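Long-range contacts in coiled-coil and C2 domain-containing protein 1-like (Drosophila melanogaster, PDB 6EI6), which binds phosphatidylinositol monophosphates through its C2 domain and regulates the ESCRT pathway, probably by keeping the ESCRT-III subunit shrub from polymerising inappropriately: residues 55-60 with 67-72; 106-111 with 257-262; 110-115 with 246-251; 117-122 with 172-177. All coordinates share one frame; numbering follows the deposited sequence.

Contact 1 (55-60 with 67-72); sequences NTRDHH and AGMNRF. With SO4 (sulfate ion), chain E.
Phe72, Arg57 and Met69 lose the most surface where helix 34-62 turns back against helix 66-91. Phe72 lies flat under Thr56: the methyl CG2 sits over the middle of the ring, 3.3 Å from its centroid and almost on the ring normal, a CH-pi contact in which all six ring carbons are about equally far from the methyl. Phe72 points toward the other helix, and chi1 of -76° sets its CG beside its own backbone N. His60 meets the same phenyl obliquely. Its CD2 comes to 3.6 Å from Phe72 CD2, but the two nearly parallel rings are slid so far apart that they barely overlap. One face of the imidazole is covered by Gly68, whose CA stands 4.1 Å from the ring centroid, toward the rim.

Next to these rings, Arg57 and Met69 pass each other obliquely, with Arg57 CG 3.9 Å from Met69 CG. Only the aliphatic base of the arginine packs here; the guanidinium goes on to polar partners. NE bonds Asp58 OD1 at 3.2 Å in a salt bridge between neighbours, NH1 pairs with Glu73, and a sulfate, probably from the crystallisation liquor, takes NH1 and, at 2.9 Å from its O3, NH2. Phe106 closes on Phe72 edge-to-face, tying the pair to the loop between strands 99-102 and 119-128. With axes 7.7 Å apart at 163° and a short connection between them, the helices form an antiparallel helical hairpin beside the C2 domain.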
# COMPACT_ATOMS: atom_id res chain seq x y z
N ASN A 55 9.79 3.66 -1.28
CA ASN A 55 8.63 2.98 -1.84
C ASN A 55 8.99 2.22 -3.11
O ASN A 55 8.69 1.03 -3.25
CB ASN A 55 7.50 3.97 -2.15
CG ASN A 55 6.83 4.55 -0.89
OD1 ASN A 55 7.14 4.17 0.23
ND2 ASN A 55 5.91 5.50 -1.08
N THR A 56 9.60 2.92 -4.08
CA THR A 56 9.96 2.28 -5.34
C THR A 56 10.97 1.16 -5.12
O THR A 56 10.83 0.06 -5.68
CB THR A 56 10.51 3.32 -6.33
OG1 THR A 56 9.46 4.20 -6.71
CG2 THR A 56 11.05 2.66 -7.60
N ARG A 57 11.98 1.41 -4.27
CA ARG A 57 12.90 0.34 -3.88
C ARG A 57 12.13 -0.87 -3.38
O ARG A 57 12.43 -2.01 -3.76
CB ARG A 57 13.86 0.84 -2.80
CG ARG A 57 14.74 -0.22 -2.21
CD ARG A 57 15.36 0.27 -0.92
NE ARG A 57 14.33 0.37 0.12
CZ ARG A 57 14.45 1.05 1.26
NH1 ARG A 57 15.57 1.72 1.53
NH2 ARG A 57 13.44 1.07 2.11
N ASP A 58 11.12 -0.64 -2.54
CA ASP A 58 10.39 -1.74 -1.93
C ASP A 58 9.55 -2.46 -2.96
O ASP A 58 9.43 -3.69 -2.92
CB ASP A 58 9.54 -1.22 -0.78
CG ASP A 58 10.38 -0.88 0.44
OD1 ASP A 58 11.57 -1.28 0.46
OD2 ASP A 58 9.86 -0.23 1.36
N HIS A 59 8.97 -1.72 -3.91
CA HIS A 59 8.27 -2.39 -5.00
C HIS A 59 9.20 -3.31 -5.78
O HIS A 59 8.83 -4.45 -6.10
CB HIS A 59 7.63 -1.38 -5.94
CG HIS A 59 7.06 -2.00 -7.17
ND1 HIS A 59 5.81 -2.57 -7.20
CD2 HIS A 59 7.59 -2.18 -8.40
CE1 HIS A 59 5.57 -3.05 -8.40
NE2 HIS A 59 6.64 -2.84 -9.15
N HIS A 60 10.41 -2.84 -6.10
CA HIS A 60 11.34 -3.68 -6.85
C HIS A 60 11.81 -4.88 -6.04
O HIS A 60 12.02 -5.96 -6.60
CB HIS A 60 12.53 -2.85 -7.33
CG HIS A 60 12.17 -1.90 -8.43
ND1 HIS A 60 11.52 -2.30 -9.58
CD2 HIS A 60 12.33 -0.56 -8.54
CE1 HIS A 60 11.31 -1.26 -10.36
NE2 HIS A 60 11.78 -0.19 -9.75
N ALA A 67 18.15 -5.34 -9.41
CA ALA A 67 18.83 -4.19 -10.01
C ALA A 67 18.05 -2.89 -9.82
O ALA A 67 18.63 -1.85 -9.47
CB ALA A 67 19.10 -4.44 -11.50
N GLY A 68 16.72 -2.92 -10.04
CA GLY A 68 15.91 -1.78 -9.65
C GLY A 68 16.00 -1.48 -8.17
O GLY A 68 15.99 -0.31 -7.75
N MET A 69 16.16 -2.52 -7.35
CA MET A 69 16.15 -2.34 -5.91
C MET A 69 17.38 -1.57 -5.44
O MET A 69 17.26 -0.54 -4.77
CB MET A 69 16.05 -3.70 -5.23
CG MET A 69 15.82 -3.64 -3.76
SD MET A 69 16.32 -5.18 -2.98
CE MET A 69 16.38 -4.62 -1.27
N ASN A 70 18.57 -2.06 -5.79
CA ASN A 70 19.80 -1.33 -5.50
C ASN A 70 19.78 0.05 -6.13
O ASN A 70 20.33 1.00 -5.56
CB ASN A 70 21.01 -2.10 -6.03
CG ASN A 70 21.05 -3.51 -5.53
OD1 ASN A 70 21.10 -4.44 -6.32
ND2 ASN A 70 21.02 -3.68 -4.20
N ARG A 71 19.19 0.18 -7.32
CA ARG A 71 19.13 1.47 -7.99
C ARG A 71 18.46 2.51 -7.11
O ARG A 71 19.02 3.58 -6.84
CB ARG A 71 18.41 1.33 -9.33
CG ARG A 71 18.69 2.48 -10.24
CD ARG A 71 17.94 2.41 -11.57
NE ARG A 71 17.50 3.76 -11.91
CZ ARG A 71 16.39 4.03 -12.58
NH1 ARG A 71 15.61 3.04 -13.01
NH2 ARG A 71 16.05 5.30 -12.81
N PHE A 72 17.25 2.20 -6.62
CA PHE A 72 16.49 3.19 -5.88
C PHE A 72 16.96 3.30 -4.44
O PHE A 72 16.77 4.35 -3.82
CB PHE A 72 15.00 2.88 -5.99
CG PHE A 72 14.45 3.27 -7.33
CD1 PHE A 72 14.01 4.57 -7.56
CD2 PHE A 72 14.48 2.37 -8.39
CE1 PHE A 72 13.55 4.95 -8.79
CE2 PHE A 72 14.03 2.74 -9.64
CZ PHE A 72 13.56 4.02 -9.85
S SO4 E . 15.07 2.28 5.49
O1 SO4 E . 16.10 2.67 4.51
O2 SO4 E . 14.84 3.40 6.41
O3 SO4 E . 13.82 1.90 4.81
O4 SO4 E . 15.57 1.14 6.27

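Contact 2 (106-111 with 257-262); sequences FNIVHC and QMEHIT
The loop 106-111, with a short 3-10 turn at Ile108 and Val109, runs past one side of helix 257-262, its CA atoms coming no nearer than 7.1 Å, between Phe106 and Thr262, which leaves the meeting to side chains and one water. Ile108 buries the most surface. Its CG1 is anti to its own carbonyl carbon (chi1 -63°), and the terminal CD1 beyond it comes to 4.1 Å from Met258 CB and 4.2 Å from Glu259 CG, fitting between two successive helix residues; Pro252 and Thr255 also touch this isoleucine.

The helix, 255-263, follows the last strand of the C2 sandwich, so the contact lays the chain's C-terminal extension against the segment that leads into the domain's strand 119-128. Those two parts are 146 residues apart in sequence.

At one end, Phe106 brings CD1 to 3.3 Å from Thr262 OG1, obliquely to the ring. That hydroxyl is anti to the threonine backbone N (chi1 -155°) and makes its hydrogen bond to the carbonyl of Arg104, just ahead of the loop. The phenyl also meets Trp265 and packs on Met52 and Thr56 of helix 34-62. At the other end, the extended chain of Glu259 reaches over to Val109. Water 1 bridges the two, donating to Glu259 OE2 at 2.7 Å and accepting from Val109 N at 3.3 Å.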
# COMPACT_ATOMS: atom_id res chain seq x y z
N PHE A 106 11.51 7.66 -12.54
CA PHE A 106 10.78 6.55 -11.94
C PHE A 106 9.84 6.07 -13.02
O PHE A 106 9.44 6.84 -13.91
CB PHE A 106 9.99 6.97 -10.70
CG PHE A 106 10.85 7.39 -9.53
CD1 PHE A 106 11.81 8.38 -9.67
CD2 PHE A 106 10.69 6.80 -8.29
CE1 PHE A 106 12.60 8.77 -8.60
CE2 PHE A 106 11.49 7.18 -7.20
CZ PHE A 106 12.44 8.17 -7.36
N ASN A 107 9.51 4.79 -12.99
CA ASN A 107 8.62 4.39 -14.07
C ASN A 107 7.24 4.12 -13.49
O ASN A 107 6.73 3.00 -13.62
CB ASN A 107 9.18 3.18 -14.81
CG ASN A 107 8.52 2.98 -16.15
OD1 ASN A 107 7.79 3.85 -16.64
ND2 ASN A 107 8.75 1.83 -16.74
N ILE A 108 6.65 5.14 -12.86
CA ILE A 108 5.53 4.91 -11.95
C ILE A 108 4.35 4.31 -12.69
O ILE A 108 3.63 3.45 -12.16
CB ILE A 108 5.14 6.22 -11.23
CG1 ILE A 108 6.30 6.70 -10.36
CG2 ILE A 108 3.88 6.01 -10.36
CD1 ILE A 108 6.40 8.20 -10.30
N VAL A 109 4.14 4.73 -13.95
CA VAL A 109 2.99 4.27 -14.72
C VAL A 109 3.06 2.78 -15.09
O VAL A 109 2.05 2.21 -15.51
CB VAL A 109 2.85 5.24 -15.92
CG1 VAL A 109 2.21 4.62 -17.15
CG2 VAL A 109 2.05 6.48 -15.50
N HIS A 110 4.20 2.11 -14.85
CA HIS A 110 4.46 0.76 -15.36
C HIS A 110 4.93 -0.21 -14.28
O HIS A 110 5.67 -1.15 -14.60
CB HIS A 110 5.50 0.79 -16.49
CG HIS A 110 4.99 1.38 -17.77
ND1 HIS A 110 3.68 1.77 -17.96
CD2 HIS A 110 5.63 1.65 -18.93
CE1 HIS A 110 3.53 2.25 -19.18
NE2 HIS A 110 4.70 2.19 -19.79
N CYS A 111 4.57 -0.03 -13.01
CA CYS A 111 4.85 -1.09 -12.03
C CYS A 111 3.57 -1.89 -11.87
O CYS A 111 2.48 -1.33 -11.87
CB CYS A 111 5.35 -0.53 -10.69
SG CYS A 111 4.35 0.67 -9.77
N GLN A 257 0.52 13.43 -9.76
CA GLN A 257 1.32 14.35 -8.97
C GLN A 257 2.64 13.75 -8.50
O GLN A 257 3.58 14.51 -8.23
CB GLN A 257 0.53 14.89 -7.78
CG GLN A 257 -0.10 13.90 -6.87
CD GLN A 257 -1.19 14.56 -6.04
OE1 GLN A 257 -2.37 14.45 -6.37
NE2 GLN A 257 -0.79 15.26 -4.96
N MET A 258 2.75 12.43 -8.42
CA MET A 258 4.06 11.84 -8.15
C MET A 258 5.00 12.10 -9.31
O MET A 258 6.19 12.37 -9.10
CB MET A 258 3.92 10.33 -7.89
CG MET A 258 3.33 10.00 -6.49
SD MET A 258 2.88 8.26 -6.26
CE MET A 258 4.50 7.49 -6.37
N GLU A 259 4.49 12.03 -10.54
CA GLU A 259 5.32 12.31 -11.70
C GLU A 259 5.80 13.75 -11.70
O GLU A 259 6.93 14.04 -12.09
CB GLU A 259 4.56 11.99 -12.98
CG GLU A 259 4.56 10.52 -13.32
CD GLU A 259 3.51 10.16 -14.37
OE1 GLU A 259 2.57 10.97 -14.60
OE2 GLU A 259 3.63 9.06 -14.97
N HIS A 260 4.95 14.68 -11.26
CA HIS A 260 5.40 16.07 -11.22
C HIS A 260 6.62 16.20 -10.32
O HIS A 260 7.59 16.87 -10.69
CB HIS A 260 4.26 16.99 -10.78
CG HIS A 260 3.09 16.97 -11.73
ND1 HIS A 260 3.21 16.58 -13.05
CD2 HIS A 260 1.78 17.29 -11.54
CE1 HIS A 260 2.02 16.65 -13.63
NE2 HIS A 260 1.14 17.07 -12.74
N ILE A 261 6.62 15.52 -9.16
CA ILE A 261 7.78 15.56 -8.27
C ILE A 261 9.02 15.03 -8.98
O ILE A 261 10.12 15.56 -8.83
CB ILE A 261 7.49 14.77 -6.99
CG1 ILE A 261 6.33 15.44 -6.24
CG2 ILE A 261 8.77 14.60 -6.13
CD1 ILE A 261 6.19 14.96 -4.86
N THR A 262 8.87 13.96 -9.74
CA THR A 262 10.05 13.40 -10.36
C THR A 262 10.61 14.31 -11.47
O THR A 262 11.78 14.17 -11.84
CB THR A 262 9.72 11.99 -10.86
OG1 THR A 262 10.93 11.25 -10.93
CG2 THR A 262 9.06 12.00 -12.22
O HOH W 1 5.79 7.37 -15.01

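Contact 3 (110-115 with 246-251); sequences HCNTDL and KIRVRN
Asp114 turns CG in between its own backbone N and carbonyl carbon (chi1 43°), while Arg248 bends at chi3 (64°), and carboxylate and guanidinium meet end-on across the contact. NH2 goes to OD2 at 3.1 Å, on the syn lone pair; NH1 reaches OD1 at 3.3 Å, from well above the carboxylate plane. The two flat groups stand 50° apart, so this is a twisted two-nitrogen grip. NH1 has a second acid in Glu121, and the arginine would be expected to help keep both acids ionised.

Asn112 binds the backbone instead. Its ND2 donates to Val249 O at 2.8 Å, nearly straight, with the acceptor close to the amide plane. Water 2 links the other branch to Arg248, donating to Asn112 OD1 and accepting from NE at 2.8 Å. Asn112 itself has positive phi and starts a type I turn that ends at Leu115.

Leu115 crosses Arg248 at about a right angle, CD1 lying 3.6 Å from NH1 and CD2 3.4 Å from the carbonyl O of Arg248. Arg250, with the largest buried area, wraps the turn: Leu115 O stands 3.0 Å above one face of its guanidinium, toward the rim, and Asn112 O receives a CA-H...O contact from Arg250 CA.

The turn thus packs on the C-terminal part of strand 241-249, which runs between strands 119-128 and 225-233 in the C2 sheet. Glu225 of the latter also takes Asn112 ND2, and His59 of helix 34-62 packs on Asn112 and Cys111, bringing the helical arm against this end of the sheet.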
# COMPACT_ATOMS: atom_id res chain seq x y z
N HIS A 110 4.20 2.11 -14.85
CA HIS A 110 4.46 0.76 -15.36
C HIS A 110 4.93 -0.21 -14.28
O HIS A 110 5.67 -1.15 -14.60
CB HIS A 110 5.50 0.79 -16.49
CG HIS A 110 4.99 1.38 -17.77
ND1 HIS A 110 3.68 1.77 -17.96
CD2 HIS A 110 5.63 1.65 -18.93
CE1 HIS A 110 3.53 2.25 -19.18
NE2 HIS A 110 4.70 2.19 -19.79
N CYS A 111 4.57 -0.03 -13.01
CA CYS A 111 4.85 -1.09 -12.03
C CYS A 111 3.57 -1.89 -11.87
O CYS A 111 2.48 -1.33 -11.87
CB CYS A 111 5.35 -0.53 -10.69
SG CYS A 111 4.35 0.67 -9.77
N ASN A 112 3.69 -3.21 -11.80
CA ASN A 112 2.52 -4.07 -12.03
C ASN A 112 1.92 -3.79 -13.41
O ASN A 112 0.79 -3.29 -13.55
CB ASN A 112 1.45 -3.90 -10.94
CG ASN A 112 2.00 -4.03 -9.54
OD1 ASN A 112 3.01 -4.69 -9.33
ND2 ASN A 112 1.33 -3.41 -8.57
N THR A 113 2.71 -4.10 -14.44
CA THR A 113 2.18 -4.00 -15.81
C THR A 113 1.12 -5.05 -16.11
O THR A 113 0.35 -4.87 -17.06
CB THR A 113 3.30 -4.14 -16.83
OG1 THR A 113 4.02 -5.35 -16.56
CG2 THR A 113 4.23 -2.96 -16.75
N ASP A 114 1.06 -6.13 -15.34
CA ASP A 114 0.06 -7.19 -15.50
C ASP A 114 -1.38 -6.70 -15.35
O ASP A 114 -2.30 -7.48 -15.59
CB ASP A 114 0.31 -8.29 -14.48
CG ASP A 114 0.65 -7.73 -13.11
OD1 ASP A 114 -0.19 -7.00 -12.54
OD2 ASP A 114 1.76 -8.00 -12.60
N LEU A 115 -1.60 -5.44 -14.96
CA LEU A 115 -2.93 -4.95 -14.63
C LEU A 115 -3.32 -3.80 -15.54
O LEU A 115 -2.52 -2.90 -15.81
CB LEU A 115 -3.00 -4.47 -13.17
CG LEU A 115 -3.52 -5.37 -12.06
CD1 LEU A 115 -2.99 -6.79 -12.14
CD2 LEU A 115 -3.09 -4.76 -10.75
N LYS A 246 -3.05 -9.46 -0.45
CA LYS A 246 -2.45 -8.46 -1.32
C LYS A 246 -3.54 -7.62 -1.98
O LYS A 246 -4.61 -8.15 -2.32
CB LYS A 246 -1.60 -9.10 -2.41
CG LYS A 246 -0.47 -9.98 -1.91
CD LYS A 246 0.14 -10.71 -3.09
CE LYS A 246 1.53 -11.21 -2.76
NZ LYS A 246 2.10 -11.92 -3.93
N ILE A 247 -3.29 -6.33 -2.15
CA ILE A 247 -4.15 -5.48 -2.98
C ILE A 247 -3.25 -4.72 -3.95
O ILE A 247 -2.31 -4.03 -3.53
CB ILE A 247 -4.99 -4.51 -2.15
CG1 ILE A 247 -5.62 -5.24 -0.96
CG2 ILE A 247 -6.06 -3.87 -3.03
CD1 ILE A 247 -6.47 -4.34 -0.11
N ARG A 248 -3.53 -4.85 -5.24
CA ARG A 248 -2.60 -4.40 -6.25
C ARG A 248 -3.30 -3.57 -7.30
O ARG A 248 -4.40 -3.90 -7.74
CB ARG A 248 -1.92 -5.59 -6.91
CG ARG A 248 -1.27 -6.54 -5.93
CD ARG A 248 -0.69 -7.75 -6.64
NE ARG A 248 0.39 -7.38 -7.56
CZ ARG A 248 0.29 -7.43 -8.89
NH1 ARG A 248 -0.85 -7.81 -9.46
NH2 ARG A 248 1.33 -7.09 -9.64
N VAL A 249 -2.64 -2.49 -7.72
CA VAL A 249 -3.10 -1.69 -8.86
C VAL A 249 -1.93 -1.53 -9.83
O VAL A 249 -0.77 -1.80 -9.50
CB VAL A 249 -3.64 -0.32 -8.43
CG1 VAL A 249 -4.96 -0.50 -7.72
CG2 VAL A 249 -2.63 0.38 -7.52
N ARG A 250 -2.27 -1.12 -11.06
CA ARG A 250 -1.24 -0.89 -12.07
C ARG A 250 -0.36 0.30 -11.70
O ARG A 250 0.85 0.27 -11.92
CB ARG A 250 -1.88 -0.67 -13.44
CG ARG A 250 -1.16 0.38 -14.27
CD ARG A 250 -1.29 0.16 -15.76
NE ARG A 250 -0.30 -0.81 -16.23
CZ ARG A 250 -0.04 -1.07 -17.51
NH1 ARG A 250 -0.70 -0.41 -18.45
NH2 ARG A 250 0.87 -1.97 -17.84
N ASN A 251 -0.93 1.35 -11.14
CA ASN A 251 -0.09 2.42 -10.61
C ASN A 251 -0.88 3.14 -9.53
O ASN A 251 -2.11 2.97 -9.45
CB ASN A 251 0.36 3.39 -11.72
CG ASN A 251 -0.77 3.85 -12.60
OD1 ASN A 251 -0.95 3.34 -13.71
ND2 ASN A 251 -1.55 4.81 -12.13
O HOH W 2 2.93 -6.50 -6.95

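Contact 4 (117-122 with 172-177)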
# COMPACT_ATOMS: atom_id res chain seq x y z
N ASP A 117 -5.04 -0.25 -16.42
CA ASP A 117 -5.22 1.01 -15.70
C ASP A 117 -6.48 1.01 -14.85
O ASP A 117 -6.53 1.67 -13.81
CB ASP A 117 -5.25 2.17 -16.71
CG ASP A 117 -5.25 3.54 -16.04
OD1 ASP A 117 -4.16 3.96 -15.55
OD2 ASP A 117 -6.33 4.18 -15.99
N SER A 118 -7.52 0.30 -15.29
CA SER A 118 -8.82 0.33 -14.63
C SER A 118 -9.00 -0.78 -13.61
O SER A 118 -10.10 -0.92 -13.06
CB SER A 118 -9.94 0.25 -15.67
OG SER A 118 -9.96 -1.03 -16.29
N GLU A 119 -7.97 -1.57 -13.34
CA GLU A 119 -8.10 -2.82 -12.61
C GLU A 119 -7.46 -2.75 -11.24
O GLU A 119 -6.28 -2.39 -11.11
CB GLU A 119 -7.49 -3.98 -13.39
CG GLU A 119 -8.44 -4.55 -14.40
CD GLU A 119 -7.93 -5.81 -15.04
OE1 GLU A 119 -6.70 -6.08 -14.98
OE2 GLU A 119 -8.79 -6.53 -15.62
N LEU A 120 -8.23 -3.13 -10.22
CA LEU A 120 -7.71 -3.43 -8.90
C LEU A 120 -7.79 -4.93 -8.69
O LEU A 120 -8.84 -5.54 -8.96
CB LEU A 120 -8.49 -2.69 -7.82
CG LEU A 120 -7.97 -2.94 -6.42
CD1 LEU A 120 -7.93 -1.65 -5.60
CD2 LEU A 120 -8.85 -3.97 -5.75
N GLU A 121 -6.71 -5.53 -8.22
CA GLU A 121 -6.65 -6.95 -7.94
C GLU A 121 -6.56 -7.19 -6.43
O GLU A 121 -5.81 -6.51 -5.73
CB GLU A 121 -5.45 -7.59 -8.63
CG GLU A 121 -5.39 -9.10 -8.45
CD GLU A 121 -4.23 -9.72 -9.18
OE1 GLU A 121 -4.45 -10.22 -10.31
OE2 GLU A 121 -3.10 -9.69 -8.63
N ILE A 122 -7.32 -8.18 -5.94
CA ILE A 122 -7.27 -8.61 -4.54
C ILE A 122 -6.80 -10.06 -4.51
O ILE A 122 -7.30 -10.90 -5.27
CB ILE A 122 -8.64 -8.47 -3.85
CG1 ILE A 122 -9.02 -7.01 -3.78
CG2 ILE A 122 -8.59 -9.07 -2.45
CD1 ILE A 122 -10.49 -6.79 -3.55
N ARG A 172 -7.11 -14.90 -6.78
CA ARG A 172 -7.05 -13.51 -7.19
C ARG A 172 -8.40 -13.10 -7.75
O ARG A 172 -9.02 -13.86 -8.52
CB ARG A 172 -5.96 -13.31 -8.25
CG ARG A 172 -4.74 -14.20 -8.08
CD ARG A 172 -3.58 -13.77 -9.00
NE ARG A 172 -2.27 -14.08 -8.40
CZ ARG A 172 -1.30 -13.20 -8.10
NH1 ARG A 172 -1.45 -11.90 -8.37
NH2 ARG A 172 -0.17 -13.62 -7.54
N PHE A 173 -8.86 -11.91 -7.40
CA PHE A 173 -10.11 -11.37 -7.93
C PHE A 173 -9.82 -9.98 -8.46
O PHE A 173 -9.10 -9.21 -7.81
CB PHE A 173 -11.23 -11.31 -6.85
CG PHE A 173 -11.35 -12.58 -6.02
CD1 PHE A 173 -10.46 -12.85 -4.99
CD2 PHE A 173 -12.37 -13.48 -6.26
CE1 PHE A 173 -10.56 -14.01 -4.24
CE2 PHE A 173 -12.48 -14.64 -5.50
CZ PHE A 173 -11.58 -14.90 -4.49
N LYS A 174 -10.34 -9.67 -9.64
CA LYS A 174 -10.12 -8.36 -10.26
C LYS A 174 -11.44 -7.60 -10.32
O LYS A 174 -12.50 -8.19 -10.54
CB LYS A 174 -9.53 -8.50 -11.66
CG LYS A 174 -8.08 -9.01 -11.71
CD LYS A 174 -7.53 -8.94 -13.15
CE LYS A 174 -6.37 -9.91 -13.37
NZ LYS A 174 -5.76 -9.76 -14.73
N VAL A 175 -11.38 -6.30 -10.11
CA VAL A 175 -12.58 -5.48 -10.23
C VAL A 175 -12.22 -4.21 -11.01
O VAL A 175 -11.05 -3.85 -11.15
CB VAL A 175 -13.18 -5.14 -8.83
CG1 VAL A 175 -12.43 -4.00 -8.17
CG2 VAL A 175 -14.64 -4.82 -8.96
N ASP A 176 -13.25 -3.57 -11.56
CA ASP A 176 -13.10 -2.33 -12.33
C ASP A 176 -13.27 -1.12 -11.43
O ASP A 176 -14.23 -1.02 -10.67
CB ASP A 176 -14.12 -2.26 -13.46
CG ASP A 176 -13.59 -2.84 -14.76
OD1 ASP A 176 -12.36 -2.73 -15.01
OD2 ASP A 176 -14.41 -3.44 -15.50
N ILE A 177 -12.33 -0.18 -11.54
CA ILE A 177 -12.43 1.10 -10.87
C ILE A 177 -12.43 2.18 -11.95
O ILE A 177 -12.03 1.95 -13.09
CB ILE A 177 -11.28 1.33 -9.88
CG1 ILE A 177 -9.94 1.33 -10.63
CG2 ILE A 177 -11.30 0.26 -8.78
CD1 ILE A 177 -8.73 1.06 -9.77
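Leu120 and Val175 hold the tight part of this contact, where strand 119-122 runs antiparallel to strand 172-176, their axes 4.6 Å apart. Leu120 and Val175 form a hydrogen-bonded pair, N to O in both directions, as do Ile122 and Phe173, whose two bonds are both 2.8 Å. Beyond the strand end, Ile177 N still donates to Ser118 O at 2.8 Å. On the face carrying Leu120 and Ile122 the packing is apolar: Leu120 CB lies 4.2 Å from both Val175 CG1 and Ile177 CG2. Phe188 of helix 182-190 packs on Leu120 and Ile177, and Phe184 on Ile177.

The solvent side is charged and looser, with Lys174, Asp176 and Arg172 exposed. Glu119 OE1 faces Lys174 NZ in a long salt bridge of 3.8 Å, and Ser118 OG donates to Asp176 OD1 on the anti side, out of the carboxylate plane. Glu121 is the buried exception: with CG anti to its backbone N (chi1 -176°), its extended chain carries OE2, shared with Arg248, to 2.8 Å from Arg172 NH1, a salt bridge whose hydrogen bond is weak because of its bend (127°).

Strand 171-176 is outermost in its four-stranded antiparallel sheet. The Leu120 and Ile122 face turns inward, Ile122 meeting Val193 and Phe195 on strand 192-199 of the second four-stranded sheet, as in the C2 beta-sandwich.

Overall arrangement
Contacts 3 and 4 share one sheet of the C2 domain, where strands 241-249 and 119-128 are neighbours, and Glu121 links them by its salt bridge to Arg248. Contact 4 is mostly backbone pairing, contact 3 mostly side chains of a turn gripping a strand. Contacts 2 and 3 start from the same loop and share His110 and Cys111, one reaching the C-terminal helix, the other the preceding strand. Contacts 2, 3 and 4 are partly buried. Contact 1, on the surface, is aromatic and aliphatic packing between helices; it touches contact 2 through Phe72 and Phe106, and contact 3 through His59, but stays about 11 Å from contact 4 at the nearest atoms.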